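Nucleoprotein (Schmallenberg virus, PDB 4JNG) encapsidates the viral genomic RNA as a tetramer-forming nucleoprotein, shielding it from nucleases and presenting it as template for transcription and replication. Local coordinates at residues K30-F43 with D63-N75. Sequence-based numbering, arbitrary orientation.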
loop_
_atom_site.group_PDB
_atom_site.type_symbol
_atom_site.label_atom_id
_atom_site.label_comp_id
_atom_site.label_asym_id
_atom_site.label_seq_id
_atom_site.Cartn_x
_atom_site.Cartn_y
_atom_site.Cartn_z
ATOM N N LYS B 30 -35.833 19.191 1.828
ATOM C CA LYS B 30 -36.115 17.800 1.466
ATOM C C LYS B 30 -36.308 16.872 2.660
ATOM O O LYS B 30 -37.172 16.009 2.616
ATOM C CB LYS B 30 -35.000 17.233 0.588
ATOM C CG LYS B 30 -35.336 15.903 -0.087
ATOM C CD LYS B 30 -34.388 15.643 -1.263
ATOM C CE LYS B 30 -34.838 14.462 -2.115
ATOM N NZ LYS B 30 -34.215 13.170 -1.695
ATOM N N TYR B 31 -35.468 17.009 3.688
ATOM C CA TYR B 31 -35.414 16.033 4.783
ATOM C C TYR B 31 -35.777 16.587 6.151
ATOM O O TYR B 31 -35.885 15.824 7.108
ATOM C CB TYR B 31 -34.006 15.437 4.885
ATOM C CG TYR B 31 -33.569 14.681 3.659
ATOM C CD1 TYR B 31 -34.019 13.393 3.423
ATOM C CD2 TYR B 31 -32.679 15.247 2.738
ATOM C CE1 TYR B 31 -33.623 12.692 2.303
ATOM C CE2 TYR B 31 -32.274 14.549 1.614
ATOM C CZ TYR B 31 -32.752 13.270 1.402
ATOM O OH TYR B 31 -32.370 12.551 0.292
ATOM N N GLY B 32 -35.945 17.902 6.248
ATOM C CA GLY B 32 -36.048 18.577 7.541
ATOM C C GLY B 32 -37.130 18.046 8.459
ATOM O O GLY B 32 -36.911 17.920 9.663
ATOM N N GLN B 33 -38.291 17.717 7.899
ATOM C CA GLN B 33 -39.405 17.216 8.710
ATOM C C GLN B 33 -39.118 15.828 9.262
ATOM O O GLN B 33 -39.789 15.395 10.191
ATOM C CB GLN B 33 -40.711 17.196 7.909
ATOM C CG GLN B 33 -41.181 18.570 7.457
ATOM C CD GLN B 33 -41.510 19.484 8.619
ATOM O OE1 GLN B 33 -40.654 20.231 9.096
ATOM N NE2 GLN B 33 -42.747 19.418 9.095
ATOM N N GLN B 34 -38.128 15.134 8.700
ATOM C CA GLN B 34 -37.805 13.779 9.137
ATOM C C GLN B 34 -36.658 13.702 10.137
ATOM O O GLN B 34 -36.371 12.627 10.667
ATOM C CB GLN B 34 -37.471 12.897 7.940
ATOM C CG GLN B 34 -38.555 12.831 6.879
ATOM C CD GLN B 34 -38.185 11.945 5.705
ATOM O OE1 GLN B 34 -38.219 12.384 4.555
ATOM N NE2 GLN B 34 -37.818 10.698 5.982
ATOM N N LEU B 35 -35.979 14.818 10.392
ATOM C CA LEU B 35 -34.787 14.777 11.235
ATOM C C LEU B 35 -35.120 14.806 12.721
ATOM O O LEU B 35 -36.051 15.478 13.151
ATOM C CB LEU B 35 -33.859 15.935 10.907
ATOM C CG LEU B 35 -33.282 15.909 9.501
ATOM C CD1 LEU B 35 -32.580 17.223 9.248
ATOM C CD2 LEU B 35 -32.344 14.725 9.319
ATOM N N ASN B 36 -34.345 14.052 13.487
ATOM C CA ASN B 36 -34.327 14.157 14.939
ATOM C C ASN B 36 -32.934 13.761 15.402
ATOM O O ASN B 36 -32.140 13.282 14.602
ATOM C CB ASN B 36 -35.397 13.268 15.579
ATOM C CG ASN B 36 -35.244 11.808 15.214
ATOM O OD1 ASN B 36 -34.324 11.132 15.670
ATOM N ND2 ASN B 36 -36.158 11.309 14.392
ATOM N N PHE B 37 -32.651 13.933 16.687
ATOM C CA PHE B 37 -31.319 13.670 17.219
ATOM C C PHE B 37 -30.903 12.201 17.172
ATOM O O PHE B 37 -29.712 11.904 17.178
ATOM C CB PHE B 37 -31.191 14.198 18.653
ATOM C CG PHE B 37 -31.317 15.697 18.780
ATOM C CD1 PHE B 37 -31.143 16.540 17.692
ATOM C CD2 PHE B 37 -31.580 16.266 20.016
ATOM C CE1 PHE B 37 -31.248 17.912 17.830
ATOM C CE2 PHE B 37 -31.686 17.638 20.155
ATOM C CZ PHE B 37 -31.519 18.462 19.064
ATOM N N GLY B 38 -31.868 11.285 17.142
ATOM C CA GLY B 38 -31.566 9.859 16.975
ATOM C C GLY B 38 -31.022 9.583 15.584
ATOM O O GLY B 38 -30.102 8.780 15.402
ATOM N N VAL B 39 -31.609 10.244 14.594
ATOM C CA VAL B 39 -31.177 10.080 13.215
ATOM C C VAL B 39 -29.754 10.618 13.055
ATOM O O VAL B 39 -28.916 9.971 12.420
ATOM C CB VAL B 39 -32.140 10.778 12.231
ATOM C CG1 VAL B 39 -31.588 10.751 10.820
ATOM C CG2 VAL B 39 -33.505 10.106 12.272
ATOM N N ALA B 40 -29.473 11.780 13.643
ATOM C CA ALA B 40 -28.121 12.348 13.575
ATOM C C ALA B 40 -27.150 11.523 14.416
ATOM O O ALA B 40 -25.984 11.386 14.059
ATOM C CB ALA B 40 -28.108 13.803 14.018
ATOM N N ARG B 41 -27.633 10.969 15.525
ATOM C CA ARG B 41 -26.799 10.113 16.364
ATOM C C ARG B 41 -26.262 8.924 15.575
ATOM O O ARG B 41 -25.104 8.539 15.718
ATOM C CB ARG B 41 -27.591 9.595 17.569
ATOM C CG ARG B 41 -26.902 8.439 18.274
ATOM C CD ARG B 41 -27.747 7.809 19.371
ATOM N NE ARG B 41 -27.026 6.655 19.889
ATOM C CZ ARG B 41 -26.026 6.713 20.762
ATOM N NH1 ARG B 41 -25.612 7.873 21.269
ATOM N NH2 ARG B 41 -25.439 5.588 21.140
ATOM N N VAL B 42 -27.141 8.313 14.791
ATOM C CA VAL B 42 -26.778 7.151 14.000
ATOM C C VAL B 42 -25.841 7.568 12.860
ATOM O O VAL B 42 -24.829 6.911 12.616
ATOM C CB VAL B 42 -28.020 6.446 13.431
ATOM C CG1 VAL B 42 -27.611 5.324 12.492
ATOM C CG2 VAL B 42 -28.880 5.886 14.558
ATOM N N PHE B 43 -26.165 8.661 12.177
ATOM C CA PHE B 43 -25.282 9.136 11.117
ATOM C C PHE B 43 -23.838 9.234 11.595
ATOM O O PHE B 43 -22.952 8.620 11.000
ATOM C CB PHE B 43 -25.708 10.483 10.540
ATOM C CG PHE B 43 -24.770 10.989 9.490
ATOM C CD1 PHE B 43 -24.864 10.531 8.187
ATOM C CD2 PHE B 43 -23.757 11.881 9.812
ATOM C CE1 PHE B 43 -23.974 10.966 7.219
ATOM C CE2 PHE B 43 -22.872 12.320 8.851
ATOM C CZ PHE B 43 -22.981 11.866 7.546
ATOM N N ASP B 63 -28.870 5.037 -2.020
ATOM C CA ASP B 63 -29.841 5.321 -0.971
ATOM C C ASP B 63 -29.350 4.768 0.365
ATOM O O ASP B 63 -29.311 3.557 0.560
ATOM C CB ASP B 63 -31.191 4.703 -1.342
ATOM C CG ASP B 63 -31.968 5.536 -2.349
ATOM O OD1 ASP B 63 -31.398 6.474 -2.948
ATOM O OD2 ASP B 63 -33.178 5.270 -2.534
ATOM N N LEU B 64 -28.960 5.650 1.284
ATOM C CA LEU B 64 -28.507 5.221 2.607
ATOM C C LEU B 64 -29.537 5.566 3.663
ATOM O O LEU B 64 -30.110 6.650 3.640
ATOM C CB LEU B 64 -27.185 5.890 2.961
ATOM C CG LEU B 64 -25.982 5.519 2.104
ATOM C CD1 LEU B 64 -24.746 6.181 2.685
ATOM C CD2 LEU B 64 -25.800 4.009 2.037
ATOM N N THR B 65 -29.768 4.642 4.590
ATOM C CA THR B 65 -30.774 4.837 5.645
ATOM C C THR B 65 -30.085 4.934 6.993
ATOM O O THR B 65 -29.382 4.008 7.395
ATOM C CB THR B 65 -31.786 3.682 5.667
ATOM O OG1 THR B 65 -32.274 3.457 4.343
ATOM C CG2 THR B 65 -32.986 3.996 6.594
ATOM N N PHE B 66 -30.271 6.067 7.673
ATOM C CA PHE B 66 -29.747 6.280 9.025
ATOM C C PHE B 66 -30.898 6.495 10.014
ATOM O O PHE B 66 -31.654 7.448 9.879
ATOM C CB PHE B 66 -28.834 7.504 9.062
ATOM C CG PHE B 66 -27.603 7.365 8.222
ATOM C CD1 PHE B 66 -26.482 6.719 8.719
ATOM C CD2 PHE B 66 -27.565 7.876 6.934
ATOM C CE1 PHE B 66 -25.339 6.587 7.941
ATOM C CE2 PHE B 66 -26.431 7.738 6.153
ATOM C CZ PHE B 66 -25.318 7.096 6.659
ATOM N N GLY B 67 -31.009 5.621 11.010
ATOM C CA GLY B 67 -32.093 5.685 12.004
ATOM C C GLY B 67 -33.459 5.824 11.359
ATOM O O GLY B 67 -34.263 6.664 11.756
ATOM N N GLY B 68 -33.703 5.021 10.328
ATOM C CA GLY B 68 -35.013 4.970 9.688
ATOM C C GLY B 68 -35.271 5.983 8.590
ATOM O O GLY B 68 -36.246 5.840 7.853
ATOM N N VAL B 69 -34.418 7.003 8.465
ATOM C CA VAL B 69 -34.601 8.029 7.436
ATOM C C VAL B 69 -33.675 7.734 6.250
ATOM O O VAL B 69 -32.468 7.586 6.440
ATOM C CB VAL B 69 -34.307 9.440 7.984
ATOM C CG1 VAL B 69 -34.469 10.480 6.886
ATOM C CG2 VAL B 69 -35.240 9.753 9.148
ATOM N N LYS B 70 -34.253 7.674 5.045
ATOM C CA LYS B 70 -33.523 7.337 3.813
ATOM C C LYS B 70 -33.042 8.566 3.040
ATOM O O LYS B 70 -33.848 9.410 2.664
ATOM C CB LYS B 70 -34.399 6.507 2.866
ATOM C CG LYS B 70 -33.628 6.051 1.624
ATOM C CD LYS B 70 -34.530 5.471 0.548
ATOM C CE LYS B 70 -34.446 3.956 0.495
ATOM N NZ LYS B 70 -35.664 3.369 -0.123
ATOM N N PHE B 71 -31.743 8.612 2.755
ATOM C CA PHE B 71 -31.108 9.724 2.042
ATOM C C PHE B 71 -30.524 9.255 0.716
ATOM O O PHE B 71 -29.880 8.212 0.660
ATOM C CB PHE B 71 -29.964 10.289 2.873
ATOM C CG PHE B 71 -30.392 10.857 4.186
ATOM C CD1 PHE B 71 -30.564 10.033 5.290
ATOM C CD2 PHE B 71 -30.606 12.221 4.327
ATOM C CE1 PHE B 71 -30.971 10.555 6.506
ATOM C CE2 PHE B 71 -31.011 12.750 5.540
ATOM C CZ PHE B 71 -31.192 11.916 6.631
ATOM N N THR B 72 -30.733 10.035 -0.341
ATOM C CA THR B 72 -30.074 9.784 -1.615
ATOM C C THR B 72 -28.732 10.504 -1.609
ATOM O O THR B 72 -28.676 11.732 -1.519
ATOM C CB THR B 72 -30.926 10.239 -2.808
ATOM O OG1 THR B 72 -32.084 9.401 -2.887
ATOM C CG2 THR B 72 -30.148 10.110 -4.120
ATOM N N VAL B 73 -27.663 9.721 -1.707
ATOM C CA VAL B 73 -26.301 10.212 -1.560
ATOM C C VAL B 73 -25.540 10.036 -2.890
ATOM O O VAL B 73 -25.612 8.982 -3.519
ATOM C CB VAL B 73 -25.592 9.436 -0.423
ATOM C CG1 VAL B 73 -24.188 9.968 -0.175
ATOM C CG2 VAL B 73 -26.421 9.488 0.869
ATOM N N VAL B 74 -24.823 11.075 -3.311
ATOM C CA VAL B 74 -23.894 10.980 -4.442
ATOM C C VAL B 74 -22.598 10.315 -3.970
ATOM O O VAL B 74 -21.979 10.755 -3.005
ATOM C CB VAL B 74 -23.614 12.362 -5.065
ATOM C CG1 VAL B 74 -22.497 12.297 -6.102
ATOM C CG2 VAL B 74 -24.882 12.887 -5.717
ATOM N N ASN B 75 -22.225 9.237 -4.653
ATOM C CA ASN B 75 -21.080 8.425 -4.283
ATOM C C ASN B 75 -19.878 8.768 -5.166
ATOM O O ASN B 75 -19.773 8.269 -6.287
ATOM C CB ASN B 75 -21.436 6.942 -4.413
ATOM C CG ASN B 75 -20.258 6.019 -4.128
ATOM O OD1 ASN B 75 -19.179 6.459 -3.700
ATOM N ND2 ASN B 75 -20.462 4.721 -4.366
HETATM O O HOH W 1 -34.497 10.609 -0.450
HETATM O O HOH W 2 -36.581 10.351 3.327
HETATM O O HOH W 3 -36.928 7.703 4.800
#
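Tyr31 lies along strand 69-74 of the beta hairpin 61-74 and fastens to it by both its hydroxyl and its ring. Thr72 N donates to Tyr31 OH over 3.1 Å, nearly straight at 166°. Lys70 O sits at the ring edge, 3.3 Å from Tyr31 CE1. One ring face receives Phe71 CD2 over its centre, the two planes inclined at 34°, and Lys30 CG lies over the opposite face, displaced toward the rim. With CG beside the backbone N (chi1 -62°), this torsion carries the tyrosine ring from helix 20-31 to strand 69-74.

At the hairpin's type I' turn, Phe66 to Val69, helix 37-45 packs across the loop. Val39 divides its branches: CG1 faces Phe66 O, and CG2 meets Val69 CG2 at 3.6 Å. The absence of a side chain on Gly67 lets the helix backbone come close, with CA atoms of Val39 and Gly67 4.6 Å apart. Farther along, Phe43, its CG anti to the backbone N, directs a ring edge at the face of Phe66 in a T-shaped pair, centroids 5.0 Å apart. Phe66 also stacks on Phe7 of a second subunit, and its strand continues the sheet into that chain, so the hairpin that packs on helix 37-45 also takes part in the subunit interface.

In the second shell, Asn36 caps helix 37-45, its OD1 accepting from Val39 N at 3.1 Å. Lys30 NZ donates to Tyr31 OH, giving that oxygen a second donor beside Thr72 N. One water links Gln34 to strand 69-74, donating to Gln34 OE1 at 2.9 Å and to Lys70 O.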